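Local coordinates for protein NADP-dependent alcohol dehydrogenase 6 (Saccharomyces cerevisiae, PDB 1PIW) that reduces a broad range of aromatic and aliphatic aldehydes to alcohols with NADPH, as a homodimeric zinc-containing medium-chain alcohol dehydrogenase, at residues S2-I10 and G134-H142; H144-I153 and I304-S315. All coordinates share one frame; numbering follows the deposited sequence.

Contact 1. Residues S2-I10 and G134-H142; sequences SYPEKFEGI and GYANYVRVH
Y3, F7 and Y138 form an aromatic cluster, the close-packed part of this contact. Y3 points its CD2 edge over the centre of the Y138 ring in a T-shaped stack, centroids 4.6 Å apart and planes at 65°. In turn, the CB of Y138 lies over one face of the F7 ring, 3.5 Å from its centroid, a CH-pi contact; tyrosine thus offers a ring to Y3 and CB to F7. R140 lays a guanidinium face near F7 CZ while its charge pairs with D37. The backbones meet at a single bridge, G9 with A136, CA atoms 3.8 Å apart; glycine suits this place, since a side chain would point toward A136 and probably crowd its CB. N137 N bonds to E8 O at 3.1 Å and I10 N to Y135 O at 2.9 Å. With chi1 57°, N137 folds its amide beside E8, and OD1 accepts a weak bond from E8 N. The outer side is looser: P4 is exposed, and E8 and K6 pair with K25 and D27. Strands 7-10 and 138-142 run at 113° and meet by this one bridge, joining a small antiparallel sheet to the mixed sheet of the beta-rich GroES-like fold of zinc alcohol dehydrogenases.

Contact 2. Residues H144-I153 and I304-S315; sequences HFVVPIPENI and IKELNQLLKLVS
L311, on helix 304-315, packs among V147, I149, P150 and I153. Its CG is anti to the carbonyl carbon (chi1 -81°), which carries CD1 to V147 CG2 at 3.9 Å and P150 CD at 3.7 Å, while CD2 faces I153 CD1. V147 sends its other methyl, CG1, to L307 CG at 4.3 Å and slides past the amide of N308; the two methyls of this beta-branched residue reach L307 and L311, one turn apart. Strand 146-148 runs at 26° to the helix; the contact joins the GroES-like catalytic domain to the helix after the last strand of the Rossmann-type coenzyme sheet. At the far end, N152 swings its amide onto S315 (chi1 66°) and grips it twice: S315 OG donates to a lone pair of OD1 at 3.0 Å, and ND2, with the acceptor in the amide plane, donates to S315 O at 2.9 Å. At the start of the helix, I304 crosses the H144 ring with CG1 and sets CG2 4.2 Å from F145 CD2, while H144 NE2 bonds to E111. Cutting I304 back to an alanine would probably open a gap between the helix start and both rings.

Overall arrangement
Contacts 1 and 2 come in series along the chain, and their centres are about 22 Å apart. Strands 138-142 and 146-148 reach the same sheet, and the contacts touch where V141 O packs on V146 CG2 at 4.0 Å. Contact 1 lies within the beta-rich part of the molecule, whereas contact 2 joins that part to the coenzyme domain. Each passes near a metal site: the Y135 side chain is about 6 Å from that of C46, a ligand of the catalytic zinc; the F145 side chain is about 7 Å from that of C106, a ligand of the second zinc, and about 7 Å from that of L301 in the NADP site.

Contact 1. Residues S2-I10 and G134-H142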
loop_
_atom_site.group_PDB
_atom_site.type_symbol
_atom_site.label_atom_id
_atom_site.label_comp_id
_atom_site.label_asym_id
_atom_site.label_seq_id
_atom_site.Cartn_x
_atom_site.Cartn_y
_atom_site.Cartn_z
ATOM N N SER A 2 -47.290 16.116 -4.369
ATOM C CA SER A 2 -47.012 15.480 -3.095
ATOM C C SER A 2 -46.164 14.226 -3.189
ATOM O O SER A 2 -45.973 13.665 -4.266
ATOM C CB SER A 2 -48.315 15.176 -2.353
ATOM O OG SER A 2 -48.810 16.342 -1.710
ATOM N N TYR A 3 -45.675 13.808 -2.024
ATOM C CA TYR A 3 -44.807 12.646 -1.850
ATOM C C TYR A 3 -44.864 11.501 -2.851
ATOM O O TYR A 3 -43.870 10.791 -3.046
ATOM C CB TYR A 3 -44.991 12.027 -0.458
ATOM C CG TYR A 3 -44.634 10.563 -0.463
ATOM C CD1 TYR A 3 -45.581 9.598 -0.803
ATOM C CD2 TYR A 3 -43.319 10.156 -0.294
ATOM C CE1 TYR A 3 -45.220 8.273 -0.984
ATOM C CE2 TYR A 3 -42.949 8.835 -0.471
ATOM C CZ TYR A 3 -43.902 7.900 -0.817
ATOM O OH TYR A 3 -43.526 6.589 -0.994
ATOM N N PRO A 4 -46.019 11.258 -3.466
ATOM C CA PRO A 4 -45.846 10.122 -4.368
ATOM C C PRO A 4 -45.247 10.461 -5.721
ATOM O O PRO A 4 -44.228 9.900 -6.107
ATOM C CB PRO A 4 -47.252 9.548 -4.462
ATOM C CG PRO A 4 -48.119 10.774 -4.290
ATOM C CD PRO A 4 -47.439 11.500 -3.163
ATOM N N GLU A 5 -45.859 11.403 -6.425
ATOM C CA GLU A 5 -45.412 11.760 -7.767
ATOM C C GLU A 5 -44.289 12.777 -7.920
ATOM O O GLU A 5 -43.610 12.796 -8.952
ATOM C CB GLU A 5 -46.620 12.198 -8.606
ATOM C CG GLU A 5 -47.611 11.068 -8.902
ATOM C CD GLU A 5 -48.987 11.316 -8.313
ATOM O OE1 GLU A 5 -49.079 11.570 -7.092
ATOM O OE2 GLU A 5 -49.980 11.256 -9.067
ATOM N N LYS A 6 -44.091 13.624 -6.914
ATOM C CA LYS A 6 -43.041 14.637 -6.979
ATOM C C LYS A 6 -42.291 14.765 -5.667
ATOM O O LYS A 6 -42.881 14.667 -4.594
ATOM C CB LYS A 6 -43.630 16.006 -7.330
ATOM C CG LYS A 6 -43.246 16.549 -8.696
ATOM C CD LYS A 6 -44.007 15.853 -9.808
ATOM C CE LYS A 6 -43.903 16.592 -11.141
ATOM N NZ LYS A 6 -42.561 16.498 -11.783
ATOM N N PHE A 7 -40.983 14.979 -5.761
ATOM C CA PHE A 7 -40.137 15.168 -4.581
ATOM C C PHE A 7 -39.705 16.626 -4.609
ATOM O O PHE A 7 -39.549 17.207 -5.684
ATOM C CB PHE A 7 -38.881 14.287 -4.647
ATOM C CG PHE A 7 -39.081 12.875 -4.172
ATOM C CD1 PHE A 7 -38.052 11.952 -4.285
ATOM C CD2 PHE A 7 -40.279 12.466 -3.610
ATOM C CE1 PHE A 7 -38.208 10.649 -3.849
ATOM C CE2 PHE A 7 -40.444 11.161 -3.170
ATOM C CZ PHE A 7 -39.405 10.251 -3.292
ATOM N N GLU A 8 -39.518 17.226 -3.441
ATOM C CA GLU A 8 -39.083 18.610 -3.408
ATOM C C GLU A 8 -37.736 18.687 -2.716
ATOM O O GLU A 8 -37.420 17.848 -1.880
ATOM C CB GLU A 8 -40.098 19.480 -2.680
ATOM C CG GLU A 8 -39.810 20.953 -2.838
ATOM C CD GLU A 8 -40.889 21.831 -2.252
ATOM O OE1 GLU A 8 -41.221 21.665 -1.058
ATOM O OE2 GLU A 8 -41.398 22.693 -2.992
ATOM N N GLY A 9 -36.930 19.682 -3.074
ATOM C CA GLY A 9 -35.629 19.810 -2.448
ATOM C C GLY A 9 -34.841 21.057 -2.801
ATOM O O GLY A 9 -35.155 21.755 -3.757
ATOM N N ILE A 10 -33.811 21.338 -2.012
ATOM C CA ILE A 10 -32.959 22.488 -2.244
ATOM C C ILE A 10 -31.922 22.036 -3.263
ATOM O O ILE A 10 -30.935 21.397 -2.908
ATOM C CB ILE A 10 -32.266 22.898 -0.954
ATOM C CG1 ILE A 10 -33.270 22.846 0.197
ATOM C CG2 ILE A 10 -31.690 24.290 -1.096
ATOM C CD1 ILE A 10 -34.511 23.654 -0.049
ATOM N N GLY A 134 -31.361 13.825 -0.549
ATOM C CA GLY A 134 -30.385 14.424 0.350
ATOM C C GLY A 134 -30.944 15.678 1.015
ATOM O O GLY A 134 -31.552 15.622 2.093
ATOM N N TYR A 135 -30.720 16.826 0.383
ATOM C CA TYR A 135 -31.250 18.073 0.907
ATOM C C TYR A 135 -32.677 18.157 0.370
ATOM O O TYR A 135 -33.041 19.128 -0.292
ATOM C CB TYR A 135 -30.464 19.288 0.393
ATOM C CG TYR A 135 -29.006 19.365 0.782
ATOM C CD1 TYR A 135 -28.389 18.333 1.478
ATOM C CD2 TYR A 135 -28.230 20.457 0.405
ATOM C CE1 TYR A 135 -27.045 18.384 1.782
ATOM C CE2 TYR A 135 -26.880 20.515 0.703
ATOM C CZ TYR A 135 -26.292 19.470 1.391
ATOM O OH TYR A 135 -24.942 19.478 1.661
ATOM N N ALA A 136 -33.481 17.136 0.634
ATOM C CA ALA A 136 -34.847 17.139 0.152
ATOM C C ALA A 136 -35.765 16.515 1.180
ATOM O O ALA A 136 -35.319 16.129 2.249
ATOM C CB ALA A 136 -34.927 16.395 -1.149
ATOM N N ASN A 137 -37.047 16.413 0.848
ATOM C CA ASN A 137 -38.043 15.855 1.750
ATOM C C ASN A 137 -38.141 14.328 1.711
ATOM O O ASN A 137 -38.579 13.702 2.684
ATOM C CB ASN A 137 -39.411 16.472 1.448
ATOM C CG ASN A 137 -39.842 16.276 -0.002
ATOM O OD1 ASN A 137 -40.944 16.665 -0.391
ATOM N ND2 ASN A 137 -38.973 15.675 -0.806
ATOM N N TYR A 138 -37.738 13.734 0.590
ATOM C CA TYR A 138 -37.771 12.282 0.431
ATOM C C TYR A 138 -36.615 11.766 -0.413
ATOM O O TYR A 138 -36.105 12.456 -1.295
ATOM C CB TYR A 138 -39.067 11.821 -0.247
ATOM C CG TYR A 138 -40.330 12.135 0.498
ATOM C CD1 TYR A 138 -41.098 13.235 0.156
ATOM C CD2 TYR A 138 -40.751 11.341 1.559
ATOM C CE1 TYR A 138 -42.258 13.547 0.851
ATOM C CE2 TYR A 138 -41.915 11.642 2.266
ATOM C CZ TYR A 138 -42.662 12.751 1.907
ATOM O OH TYR A 138 -43.798 13.086 2.614
ATOM N N VAL A 139 -36.214 10.533 -0.141
ATOM C CA VAL A 139 -35.156 9.902 -0.906
ATOM C C VAL A 139 -35.657 8.495 -1.193
ATOM O O VAL A 139 -36.285 7.872 -0.343
ATOM C CB VAL A 139 -33.825 9.860 -0.125
ATOM C CG1 VAL A 139 -33.906 8.857 1.005
ATOM C CG2 VAL A 139 -32.693 9.518 -1.061
ATOM N N ARG A 140 -35.408 8.022 -2.407
ATOM C CA ARG A 140 -35.833 6.697 -2.837
ATOM C C ARG A 140 -34.590 5.850 -2.978
ATOM O O ARG A 140 -33.775 6.088 -3.871
ATOM C CB ARG A 140 -36.556 6.804 -4.174
ATOM C CG ARG A 140 -36.975 5.485 -4.779
ATOM C CD ARG A 140 -38.178 5.690 -5.684
ATOM N NE ARG A 140 -39.298 6.221 -4.924
ATOM C CZ ARG A 140 -40.345 6.820 -5.469
ATOM N NH1 ARG A 140 -40.407 6.965 -6.784
ATOM N NH2 ARG A 140 -41.329 7.260 -4.703
ATOM N N VAL A 141 -34.455 4.857 -2.100
ATOM C CA VAL A 141 -33.273 4.007 -2.081
ATOM C C VAL A 141 -33.528 2.517 -1.910
ATOM O O VAL A 141 -34.340 2.111 -1.083
ATOM C CB VAL A 141 -32.341 4.441 -0.940
ATOM C CG1 VAL A 141 -31.015 3.722 -1.036
ATOM C CG2 VAL A 141 -32.157 5.932 -0.974
ATOM N N HIS A 142 -32.809 1.712 -2.690
ATOM C CA HIS A 142 -32.898 0.252 -2.625
ATOM C C HIS A 142 -32.615 -0.135 -1.163
ATOM O O HIS A 142 -31.632 0.322 -0.575
ATOM C CB HIS A 142 -31.846 -0.330 -3.572
ATOM C CG HIS A 142 -31.760 -1.821 -3.571
ATOM N ND1 HIS A 142 -31.608 -2.559 -2.419
ATOM C CD2 HIS A 142 -31.710 -2.710 -4.594
ATOM C CE1 HIS A 142 -31.465 -3.837 -2.731
ATOM N NE2 HIS A 142 -31.522 -3.956 -4.045
#

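Contact 2. Residues H144-I153 and I304-S315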
loop_
_atom_site.group_PDB
_atom_site.type_symbol
_atom_site.label_atom_id
_atom_site.label_comp_id
_atom_site.label_asym_id
_atom_site.label_seq_id
_atom_site.Cartn_x
_atom_site.Cartn_y
_atom_site.Cartn_z
ATOM N N HIS A 144 -31.242 -2.504 0.404
ATOM C CA HIS A 144 -29.945 -3.007 0.805
ATOM C C HIS A 144 -29.055 -1.913 1.346
ATOM O O HIS A 144 -28.138 -2.187 2.113
ATOM C CB HIS A 144 -29.210 -3.655 -0.357
ATOM C CG HIS A 144 -27.817 -4.088 -0.010
ATOM N ND1 HIS A 144 -27.532 -5.322 0.532
ATOM C CD2 HIS A 144 -26.638 -3.426 -0.070
ATOM C CE1 HIS A 144 -26.239 -5.402 0.790
ATOM N NE2 HIS A 144 -25.674 -4.265 0.435
ATOM N N PHE A 145 -29.321 -0.674 0.938
ATOM C CA PHE A 145 -28.499 0.453 1.353
ATOM C C PHE A 145 -29.112 1.349 2.384
ATOM O O PHE A 145 -28.708 2.494 2.539
ATOM C CB PHE A 145 -28.087 1.275 0.135
ATOM C CG PHE A 145 -27.140 0.551 -0.778
ATOM C CD1 PHE A 145 -27.612 -0.363 -1.713
ATOM C CD2 PHE A 145 -25.766 0.736 -0.663
ATOM C CE1 PHE A 145 -26.729 -1.085 -2.516
ATOM C CE2 PHE A 145 -24.882 0.020 -1.460
ATOM C CZ PHE A 145 -25.364 -0.892 -2.388
ATOM N N VAL A 146 -30.087 0.825 3.099
ATOM C CA VAL A 146 -30.728 1.595 4.142
ATOM C C VAL A 146 -30.402 0.895 5.455
ATOM O O VAL A 146 -30.564 -0.320 5.578
ATOM C CB VAL A 146 -32.240 1.637 3.935
ATOM C CG1 VAL A 146 -32.851 2.623 4.894
ATOM C CG2 VAL A 146 -32.558 2.006 2.499
ATOM N N VAL A 147 -29.920 1.638 6.436
ATOM C CA VAL A 147 -29.584 1.008 7.698
ATOM C C VAL A 147 -30.456 1.510 8.822
ATOM O O VAL A 147 -31.054 2.582 8.736
ATOM C CB VAL A 147 -28.111 1.254 8.097
ATOM C CG1 VAL A 147 -27.179 0.519 7.155
ATOM C CG2 VAL A 147 -27.816 2.731 8.086
ATOM N N PRO A 148 -30.562 0.715 9.895
ATOM C CA PRO A 148 -31.372 1.110 11.044
ATOM C C PRO A 148 -30.505 2.039 11.888
ATOM O O PRO A 148 -29.292 1.874 11.951
ATOM C CB PRO A 148 -31.639 -0.215 11.753
ATOM C CG PRO A 148 -31.398 -1.260 10.691
ATOM C CD PRO A 148 -30.208 -0.713 9.982
ATOM N N ILE A 149 -31.107 3.028 12.523
ATOM C CA ILE A 149 -30.319 3.917 13.348
ATOM C C ILE A 149 -30.507 3.479 14.791
ATOM O O ILE A 149 -31.628 3.462 15.296
ATOM C CB ILE A 149 -30.786 5.374 13.201
ATOM C CG1 ILE A 149 -30.950 5.727 11.717
ATOM C CG2 ILE A 149 -29.808 6.294 13.898
ATOM C CD1 ILE A 149 -29.733 5.451 10.844
ATOM N N PRO A 150 -29.418 3.083 15.466
ATOM C CA PRO A 150 -29.520 2.653 16.860
ATOM C C PRO A 150 -30.372 3.645 17.644
ATOM O O PRO A 150 -30.136 4.857 17.599
ATOM C CB PRO A 150 -28.067 2.643 17.314
ATOM C CG PRO A 150 -27.369 2.172 16.103
ATOM C CD PRO A 150 -28.032 2.966 14.986
ATOM N N GLU A 151 -31.372 3.130 18.348
ATOM C CA GLU A 151 -32.275 3.974 19.121
ATOM C C GLU A 151 -31.618 5.093 19.916
ATOM O O GLU A 151 -32.201 6.162 20.041
ATOM C CB GLU A 151 -33.108 3.128 20.091
ATOM C CG GLU A 151 -34.423 2.566 19.535
ATOM C CD GLU A 151 -35.259 1.838 20.610
ATOM O OE1 GLU A 151 -35.423 2.404 21.725
ATOM O OE2 GLU A 151 -35.755 0.710 20.340
ATOM N N ASN A 152 -30.412 4.870 20.439
ATOM C CA ASN A 152 -29.763 5.889 21.267
ATOM C C ASN A 152 -28.804 6.896 20.636
ATOM O O ASN A 152 -27.956 7.454 21.337
ATOM C CB ASN A 152 -29.053 5.229 22.451
ATOM C CG ASN A 152 -27.897 4.363 22.022
ATOM O OD1 ASN A 152 -28.062 3.461 21.204
ATOM N ND2 ASN A 152 -26.717 4.629 22.576
ATOM N N ILE A 153 -28.919 7.141 19.336
ATOM C CA ILE A 153 -28.045 8.129 18.708
ATOM C C ILE A 153 -28.876 9.280 18.168
ATOM O O ILE A 153 -29.690 9.110 17.271
ATOM C CB ILE A 153 -27.248 7.562 17.527
ATOM C CG1 ILE A 153 -26.654 6.199 17.869
ATOM C CG2 ILE A 153 -26.126 8.512 17.191
ATOM C CD1 ILE A 153 -25.896 5.577 16.712
ATOM N N ILE A 304 -21.841 -1.778 3.781
ATOM C CA ILE A 304 -22.985 -1.538 4.648
ATOM C C ILE A 304 -22.773 -2.311 5.965
ATOM O O ILE A 304 -23.213 -1.886 7.030
ATOM C CB ILE A 304 -24.319 -1.957 3.938
ATOM C CG1 ILE A 304 -24.061 -3.111 2.944
ATOM C CG2 ILE A 304 -24.898 -0.755 3.165
ATOM C CD1 ILE A 304 -23.301 -4.368 3.518
ATOM N N LYS A 305 -22.071 -3.436 5.884
ATOM C CA LYS A 305 -21.787 -4.236 7.060
ATOM C C LYS A 305 -21.011 -3.340 8.024
ATOM O O LYS A 305 -21.405 -3.148 9.185
ATOM C CB LYS A 305 -20.959 -5.460 6.655
ATOM C CG LYS A 305 -20.344 -6.259 7.801
ATOM C CD LYS A 305 -19.669 -7.509 7.245
ATOM C CE LYS A 305 -18.791 -8.244 8.257
ATOM N NZ LYS A 305 -17.457 -7.599 8.520
ATOM N N GLU A 306 -19.910 -2.784 7.525
ATOM C CA GLU A 306 -19.078 -1.890 8.315
ATOM C C GLU A 306 -19.929 -0.726 8.795
ATOM O O GLU A 306 -19.771 -0.271 9.917
ATOM C CB GLU A 306 -17.915 -1.371 7.475
ATOM C CG GLU A 306 -17.009 -2.481 6.977
ATOM C CD GLU A 306 -15.969 -2.006 5.988
ATOM O OE1 GLU A 306 -16.350 -1.397 4.978
ATOM O OE2 GLU A 306 -14.771 -2.247 6.219
ATOM N N LEU A 307 -20.842 -0.247 7.953
ATOM C CA LEU A 307 -21.691 0.871 8.349
ATOM C C LEU A 307 -22.542 0.542 9.564
ATOM O O LEU A 307 -22.802 1.410 10.405
ATOM C CB LEU A 307 -22.598 1.317 7.206
ATOM C CG LEU A 307 -23.386 2.591 7.534
ATOM C CD1 LEU A 307 -22.531 3.544 8.344
ATOM C CD2 LEU A 307 -23.846 3.260 6.249
ATOM N N ASN A 308 -22.986 -0.707 9.660
ATOM C CA ASN A 308 -23.786 -1.103 10.804
ATOM C C ASN A 308 -22.836 -1.272 11.977
ATOM O O ASN A 308 -23.151 -0.905 13.104
ATOM C CB ASN A 308 -24.550 -2.388 10.505
ATOM C CG ASN A 308 -25.790 -2.144 9.647
ATOM O OD1 ASN A 308 -26.676 -1.363 10.015
ATOM N ND2 ASN A 308 -25.862 -2.818 8.502
ATOM N N GLN A 309 -21.657 -1.813 11.705
ATOM C CA GLN A 309 -20.653 -1.976 12.754
ATOM C C GLN A 309 -20.352 -0.631 13.452
ATOM O O GLN A 309 -20.248 -0.560 14.680
ATOM C CB GLN A 309 -19.348 -2.520 12.159
ATOM C CG GLN A 309 -19.338 -4.002 11.892
ATOM C CD GLN A 309 -18.030 -4.449 11.276
ATOM O OE1 GLN A 309 -16.989 -3.816 11.482
ATOM N NE2 GLN A 309 -18.066 -5.550 10.525
ATOM N N LEU A 310 -20.195 0.423 12.650
ATOM C CA LEU A 310 -19.904 1.753 13.164
ATOM C C LEU A 310 -21.094 2.237 13.975
ATOM O O LEU A 310 -20.953 2.656 15.127
ATOM C CB LEU A 310 -19.622 2.726 12.012
ATOM C CG LEU A 310 -19.325 4.174 12.425
ATOM C CD1 LEU A 310 -18.184 4.171 13.420
ATOM C CD2 LEU A 310 -18.950 5.019 11.231
ATOM N N LEU A 311 -22.274 2.174 13.376
ATOM C CA LEU A 311 -23.455 2.615 14.080
ATOM C C LEU A 311 -23.531 1.918 15.425
ATOM O O LEU A 311 -23.953 2.508 16.414
ATOM C CB LEU A 311 -24.712 2.335 13.258
ATOM C CG LEU A 311 -25.000 3.368 12.185
ATOM C CD1 LEU A 311 -26.399 3.171 11.668
ATOM C CD2 LEU A 311 -24.855 4.754 12.781
ATOM N N LYS A 312 -23.112 0.661 15.463
ATOM C CA LYS A 312 -23.133 -0.101 16.711
ATOM C C LYS A 312 -22.150 0.517 17.705
ATOM O O LYS A 312 -22.505 0.805 18.842
ATOM C CB LYS A 312 -22.761 -1.562 16.441
ATOM C CG LYS A 312 -22.666 -2.452 17.669
ATOM C CD LYS A 312 -22.226 -3.853 17.262
ATOM C CE LYS A 312 -22.094 -4.777 18.457
ATOM N NZ LYS A 312 -23.421 -5.125 19.023
ATOM N N LEU A 313 -20.923 0.733 17.251
ATOM C CA LEU A 313 -19.881 1.313 18.076
ATOM C C LEU A 313 -20.247 2.673 18.631
ATOM O O LEU A 313 -20.216 2.887 19.838
ATOM C CB LEU A 313 -18.597 1.425 17.273
ATOM C CG LEU A 313 -17.501 2.240 17.938
ATOM C CD1 LEU A 313 -17.248 1.737 19.333
ATOM C CD2 LEU A 313 -16.244 2.142 17.105
ATOM N N VAL A 314 -20.576 3.610 17.756
ATOM C CA VAL A 314 -20.942 4.937 18.221
ATOM C C VAL A 314 -22.044 4.823 19.265
ATOM O O VAL A 314 -22.028 5.524 20.268
ATOM C CB VAL A 314 -21.425 5.820 17.058
ATOM C CG1 VAL A 314 -22.026 7.113 17.599
ATOM C CG2 VAL A 314 -20.258 6.124 16.135
ATOM N N SER A 315 -22.991 3.925 19.025
ATOM C CA SER A 315 -24.098 3.702 19.944
ATOM C C SER A 315 -23.652 3.119 21.284
ATOM O O SER A 315 -24.060 3.586 22.343
ATOM C CB SER A 315 -25.100 2.750 19.312
ATOM O OG SER A 315 -25.688 1.935 20.306
#